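Local coordinates for protein ATP-dependent RNA helicase HrpB (Escherichia coli, PDB 6EUD) that hydrolyses ATP to ADP and phosphate as a DEAH/RHA-type RNA helicase that binds single-stranded RNA, at residues I55-R60 and L133-A138; P59-A64 and V102-L107. All blocks are in the same frame, centred on the assembly; numbering follows the deposited sequence.

In the fold
Both contacts start from one region of the ATP-binding RecA-like domain, contact 1 on strand 53-57 and contact 2 just after it at the start of helix 61-74; they share P59 and R60. Following the chain onward, contact 2 closes a loop where 59-64 meets 102-107, at the end of strand 99-102. Contact 1 closes a longer loop, which encloses the first, when 133-138 returns after strand 120-125 and the DEFH box. Contact 2 thus ties helix 61-74 to the turn before helix 106-113, and contact 1 ties strand 53-57 to helix 133-145. Their centres are about 7 Å apart, and two probable hydrogen bonds, Q134 OE1-G105 N and E58 N-V102 O, join them.

Contact 1 (I55-R60 and L133-A138); sequences ILLEPR and LQADLA
L57 packs against Q134, A135 and A138 where the end of a central strand of the RecA-like ATP-binding domain meets the first turns of the helix that follows the DEFH box. The axes of the short segments, strand 55-57 and helix 133-138, come within 11.3 Å and run at 145°, a roughly antiparallel layering of helix on sheet. L57 points its CB toward the helix and holds CG anti to the backbone N (chi1 175°); chi2 of 64° then sets the two methyls on different residues. CD2 takes the alanines in apolar contact, lying 4.1 Å from A135 CB and 4.2 Å from A138 CB. CD1 instead meets the amide end of Q134, 3.6 Å from its OE1. That oxygen is no loose polar end: it accepts a hydrogen bond from G105 N, at the N-cap of helix 106-113, whose L107 also packs on both L57 and A138. E58 next turns its CB away from the helix; its side chain lies about 5 Å from that of S37, a predicted ATP-binding residue. P59 meets the helix largely through its backbone. Q134, extended beyond CG, reaches toward this residue, bringing NE2 to 3.7 Å from P59 O, a polar approach without a hydrogen bond.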
loop_
_atom_site.group_PDB
_atom_site.type_symbol
_atom_site.label_atom_id
_atom_site.label_comp_id
_atom_site.label_asym_id
_atom_site.label_seq_id
_atom_site.Cartn_x
_atom_site.Cartn_y
_atom_site.Cartn_z
ATOM N N ILE A 55 27.961 -8.314 10.498
ATOM C CA ILE A 55 27.426 -7.617 9.333
ATOM C C ILE A 55 26.823 -6.277 9.741
ATOM O O ILE A 55 26.073 -6.197 10.722
ATOM C CB ILE A 55 26.356 -8.437 8.606
ATOM C CG1 ILE A 55 26.819 -9.880 8.375
ATOM C CG2 ILE A 55 26.013 -7.777 7.282
ATOM C CD1 ILE A 55 27.947 -10.019 7.390
ATOM N N LEU A 56 27.160 -5.232 8.985
ATOM C CA LEU A 56 26.667 -3.888 9.261
ATOM C C LEU A 56 25.880 -3.340 8.078
ATOM O O LEU A 56 26.474 -2.900 7.080
ATOM C CB LEU A 56 27.826 -2.952 9.593
ATOM C CG LEU A 56 27.461 -1.504 9.918
ATOM C CD1 LEU A 56 26.537 -1.447 11.126
ATOM C CD2 LEU A 56 28.711 -0.684 10.156
ATOM N N LEU A 57 24.546 -3.369 8.200
ATOM C CA LEU A 57 23.641 -2.863 7.161
ATOM C C LEU A 57 23.558 -1.351 7.207
ATOM O O LEU A 57 23.355 -0.774 8.273
ATOM C CB LEU A 57 22.232 -3.452 7.313
ATOM C CG LEU A 57 21.174 -2.893 6.341
ATOM C CD1 LEU A 57 21.530 -3.244 4.905
ATOM C CD2 LEU A 57 19.760 -3.378 6.669
ATOM N N GLU A 58 23.707 -0.714 6.048
ATOM C CA GLU A 58 23.543 0.731 5.934
ATOM C C GLU A 58 22.445 1.039 4.919
ATOM O O GLU A 58 22.305 0.331 3.934
ATOM C CB GLU A 58 24.867 1.388 5.537
ATOM C CG GLU A 58 25.994 1.193 6.556
ATOM C CD GLU A 58 25.752 1.939 7.862
ATOM O OE1 GLU A 58 25.033 2.959 7.831
ATOM O OE2 GLU A 58 26.287 1.510 8.913
ATOM N N PRO A 59 21.667 2.106 5.153
ATOM C CA PRO A 59 20.457 2.370 4.359
ATOM C C PRO A 59 20.742 2.734 2.908
ATOM O O PRO A 59 19.976 2.346 2.043
ATOM C CB PRO A 59 19.816 3.549 5.082
ATOM C CG PRO A 59 20.990 4.269 5.719
ATOM C CD PRO A 59 21.970 3.199 6.098
ATOM N N ARG A 60 21.803 3.478 2.632
ATOM C CA ARG A 60 22.132 3.788 1.243
ATOM C C ARG A 60 23.581 3.504 0.916
ATOM O O ARG A 60 24.398 3.292 1.812
ATOM C CB ARG A 60 21.829 5.244 0.919
ATOM C CG ARG A 60 20.350 5.561 0.818
ATOM C CD ARG A 60 20.133 7.035 1.103
ATOM N NE ARG A 60 20.754 7.404 2.372
ATOM C CZ ARG A 60 20.122 7.388 3.541
ATOM N NH1 ARG A 60 18.843 7.035 3.598
ATOM N NH2 ARG A 60 20.763 7.732 4.651
ATOM N N LEU A 133 12.101 -0.136 4.251
ATOM C CA LEU A 133 11.549 -1.438 3.920
ATOM C C LEU A 133 12.658 -2.466 3.945
ATOM O O LEU A 133 12.456 -3.588 4.362
ATOM C CB LEU A 133 10.880 -1.425 2.547
ATOM C CG LEU A 133 10.330 -2.786 2.129
ATOM C CD1 LEU A 133 9.398 -3.290 3.214
ATOM C CD2 LEU A 133 9.599 -2.672 0.810
ATOM N N GLN A 134 13.842 -2.057 3.511
ATOM C CA GLN A 134 15.000 -2.933 3.489
ATOM C C GLN A 134 15.373 -3.393 4.886
ATOM O O GLN A 134 15.588 -4.580 5.103
ATOM C CB GLN A 134 16.192 -2.229 2.840
ATOM C CG GLN A 134 17.419 -3.104 2.766
ATOM C CD GLN A 134 18.650 -2.349 2.312
ATOM O OE1 GLN A 134 19.630 -2.949 1.860
ATOM N NE2 GLN A 134 18.611 -1.024 2.440
ATOM N N ALA A 135 15.451 -2.471 5.838
ATOM C CA ALA A 135 15.876 -2.841 7.191
ATOM C C ALA A 135 14.776 -3.576 7.968
ATOM O O ALA A 135 15.071 -4.392 8.848
ATOM C CB ALA A 135 16.332 -1.613 7.965
ATOM N N ASP A 136 13.517 -3.289 7.640
ATOM C CA ASP A 136 12.401 -4.012 8.233
ATOM C C ASP A 136 12.431 -5.469 7.786
ATOM O O ASP A 136 12.291 -6.393 8.595
ATOM C CB ASP A 136 11.073 -3.368 7.840
ATOM C CG ASP A 136 10.694 -2.183 8.737
ATOM O OD1 ASP A 136 11.550 -1.667 9.502
ATOM O OD2 ASP A 136 9.527 -1.745 8.653
ATOM N N LEU A 137 12.619 -5.671 6.487
ATOM C CA LEU A 137 12.704 -7.010 5.941
ATOM C C LEU A 137 13.901 -7.744 6.552
ATOM O O LEU A 137 13.756 -8.876 6.993
ATOM C CB LEU A 137 12.793 -6.962 4.419
ATOM C CG LEU A 137 12.986 -8.333 3.771
ATOM C CD1 LEU A 137 11.920 -9.302 4.266
ATOM C CD2 LEU A 137 12.984 -8.229 2.251
ATOM N N ALA A 138 15.064 -7.096 6.625
ATOM C CA ALA A 138 16.221 -7.697 7.316
ATOM C C ALA A 138 15.901 -8.091 8.759
ATOM O O ALA A 138 16.257 -9.173 9.201
ATOM C CB ALA A 138 17.403 -6.755 7.307
#

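Contact 2 (P59-A64 and V102-L107); sequences PRRLAA and VTEGVL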
loop_
_atom_site.group_PDB
_atom_site.type_symbol
_atom_site.label_atom_id
_atom_site.label_comp_id
_atom_site.label_asym_id
_atom_site.label_seq_id
_atom_site.Cartn_x
_atom_site.Cartn_y
_atom_site.Cartn_z
ATOM N N PRO A 59 21.667 2.106 5.153
ATOM C CA PRO A 59 20.457 2.370 4.359
ATOM C C PRO A 59 20.742 2.734 2.908
ATOM O O PRO A 59 19.976 2.346 2.043
ATOM C CB PRO A 59 19.816 3.549 5.082
ATOM C CG PRO A 59 20.990 4.269 5.719
ATOM C CD PRO A 59 21.970 3.199 6.098
ATOM N N ARG A 60 21.803 3.478 2.632
ATOM C CA ARG A 60 22.132 3.788 1.243
ATOM C C ARG A 60 23.581 3.504 0.916
ATOM O O ARG A 60 24.398 3.292 1.812
ATOM C CB ARG A 60 21.829 5.244 0.919
ATOM C CG ARG A 60 20.350 5.561 0.818
ATOM C CD ARG A 60 20.133 7.035 1.103
ATOM N NE ARG A 60 20.754 7.404 2.372
ATOM C CZ ARG A 60 20.122 7.388 3.541
ATOM N NH1 ARG A 60 18.843 7.035 3.598
ATOM N NH2 ARG A 60 20.763 7.732 4.651
ATOM N N ARG A 61 23.886 3.516 -0.377
ATOM C CA ARG A 61 25.228 3.226 -0.864
ATOM C C ARG A 61 26.255 4.207 -0.306
ATOM O O ARG A 61 27.369 3.828 0.057
ATOM C CB ARG A 61 25.251 3.267 -2.393
ATOM C CG ARG A 61 26.392 2.502 -3.055
ATOM C CD ARG A 61 26.291 2.643 -4.554
ATOM N NE ARG A 61 25.616 3.895 -4.889
ATOM C CZ ARG A 61 24.717 4.036 -5.860
ATOM N NH1 ARG A 61 24.372 2.995 -6.609
ATOM N NH2 ARG A 61 24.160 5.221 -6.084
ATOM N N LEU A 62 25.869 5.473 -0.215
ATOM C CA LEU A 62 26.814 6.522 0.161
ATOM C C LEU A 62 27.188 6.428 1.625
ATOM O O LEU A 62 28.335 6.661 1.996
ATOM C CB LEU A 62 26.227 7.896 -0.144
ATOM C CG LEU A 62 25.259 7.920 -1.329
ATOM C CD1 LEU A 62 24.541 9.251 -1.370
ATOM C CD2 LEU A 62 25.990 7.656 -2.647
ATOM N N ALA A 63 26.209 6.083 2.450
ATOM C CA ALA A 63 26.449 5.886 3.869
ATOM C C ALA A 63 27.393 4.716 4.086
ATOM O O ALA A 63 28.307 4.782 4.913
ATOM C CB ALA A 63 25.130 5.646 4.607
ATOM N N ALA A 64 27.159 3.652 3.320
ATOM C CA ALA A 64 27.795 2.355 3.537
ATOM C C ALA A 64 29.296 2.388 3.343
ATOM O O ALA A 64 30.024 1.649 4.010
ATOM C CB ALA A 64 27.187 1.307 2.614
ATOM N N VAL A 102 27.257 -3.742 4.444
ATOM C CA VAL A 102 26.442 -4.018 3.267
ATOM C C VAL A 102 25.299 -3.017 3.092
ATOM O O VAL A 102 24.945 -2.295 4.028
ATOM C CB VAL A 102 25.862 -5.444 3.340
ATOM C CG1 VAL A 102 26.985 -6.457 3.523
ATOM C CG2 VAL A 102 24.860 -5.559 4.482
ATOM N N THR A 103 24.735 -2.986 1.885
ATOM C CA THR A 103 23.598 -2.128 1.551
ATOM C C THR A 103 22.921 -2.544 0.251
ATOM O O THR A 103 23.354 -3.484 -0.404
ATOM C CB THR A 103 24.007 -0.676 1.386
ATOM O OG1 THR A 103 22.845 0.107 1.081
ATOM C CG2 THR A 103 24.997 -0.556 0.235
ATOM N N GLU A 104 21.870 -1.818 -0.123
ATOM C CA GLU A 104 21.142 -2.053 -1.372
ATOM C C GLU A 104 20.623 -3.487 -1.546
ATOM O O GLU A 104 20.772 -4.077 -2.624
ATOM C CB GLU A 104 22.024 -1.692 -2.567
ATOM C CG GLU A 104 22.326 -0.218 -2.665
ATOM C CD GLU A 104 23.253 0.116 -3.813
ATOM O OE1 GLU A 104 23.016 1.155 -4.455
ATOM O OE2 GLU A 104 24.210 -0.649 -4.071
ATOM N N GLY A 105 20.020 -4.035 -0.492
ATOM C CA GLY A 105 19.413 -5.355 -0.545
ATOM C C GLY A 105 20.386 -6.510 -0.409
ATOM O O GLY A 105 19.968 -7.669 -0.459
ATOM N N VAL A 106 21.675 -6.208 -0.241
ATOM C CA VAL A 106 22.693 -7.256 -0.137
ATOM C C VAL A 106 22.435 -8.173 1.069
ATOM O O VAL A 106 22.537 -9.394 0.964
ATOM C CB VAL A 106 24.117 -6.658 -0.044
ATOM C CG1 VAL A 106 25.113 -7.690 0.471
ATOM C CG2 VAL A 106 24.562 -6.106 -1.395
ATOM N N LEU A 107 22.080 -7.589 2.209
ATOM C CA LEU A 107 21.799 -8.397 3.388
ATOM C C LEU A 107 20.680 -9.396 3.108
ATOM O O LEU A 107 20.742 -10.561 3.521
ATOM C CB LEU A 107 21.440 -7.511 4.569
ATOM C CG LEU A 107 21.088 -8.239 5.865
ATOM C CD1 LEU A 107 22.133 -9.295 6.190
ATOM C CD2 LEU A 107 20.958 -7.251 7.029
#
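R61 and E104 meet obliquely at the surface, while T103 and A64 pack nearby, joining two short elements whose sequences match motifs of superfamily 2 helicases: PRRLAA corresponds to motif Ia and TEGVL to motif Ib. In related DEAH/RHA enzymes these motifs contact the RNA backbone, so a similar role is probable here. The carboxylate of E104 touches the R61 side chain from CB out to the guanidinium: OE1 is 3.7 Å from CB and 3.1 Å from NH1 of R61. The guanidinium and carboxylate planes are 82° apart and OE1 stands well out of the guanidinium plane, so the salt bridge rests on charge alone, with no N-H aimed at the oxygen. A bend at chi3 (27°) swings R61 NE round beside CB. The other oxygen, E104 OE2, accepts a hydrogen bond from R88 N, which ties the carboxylate down, and M87 of strand 83-87 touches R61, T103 and E104 alike. E104 sits within a type I' turn from T103 to V106, closed by V106 N to T103 O at 3.2 Å.

T103 faces the start of helix 61-74 with both branches. With OG1 anti to the backbone N (chi1 -179°), the hydroxyl lies 3.5 Å from R60 C but bonds to E58 O, just before the segment, thereby gripping the bend that leads into the helix. R60 is that helix's N-cap residue, and its carbonyl O receives A64 N at 3.2 Å. This first turn presents A64 CB toward T103, whose methyl CG2 approaches it to 3.7 Å and also lies 3.9 Å from R61 CA.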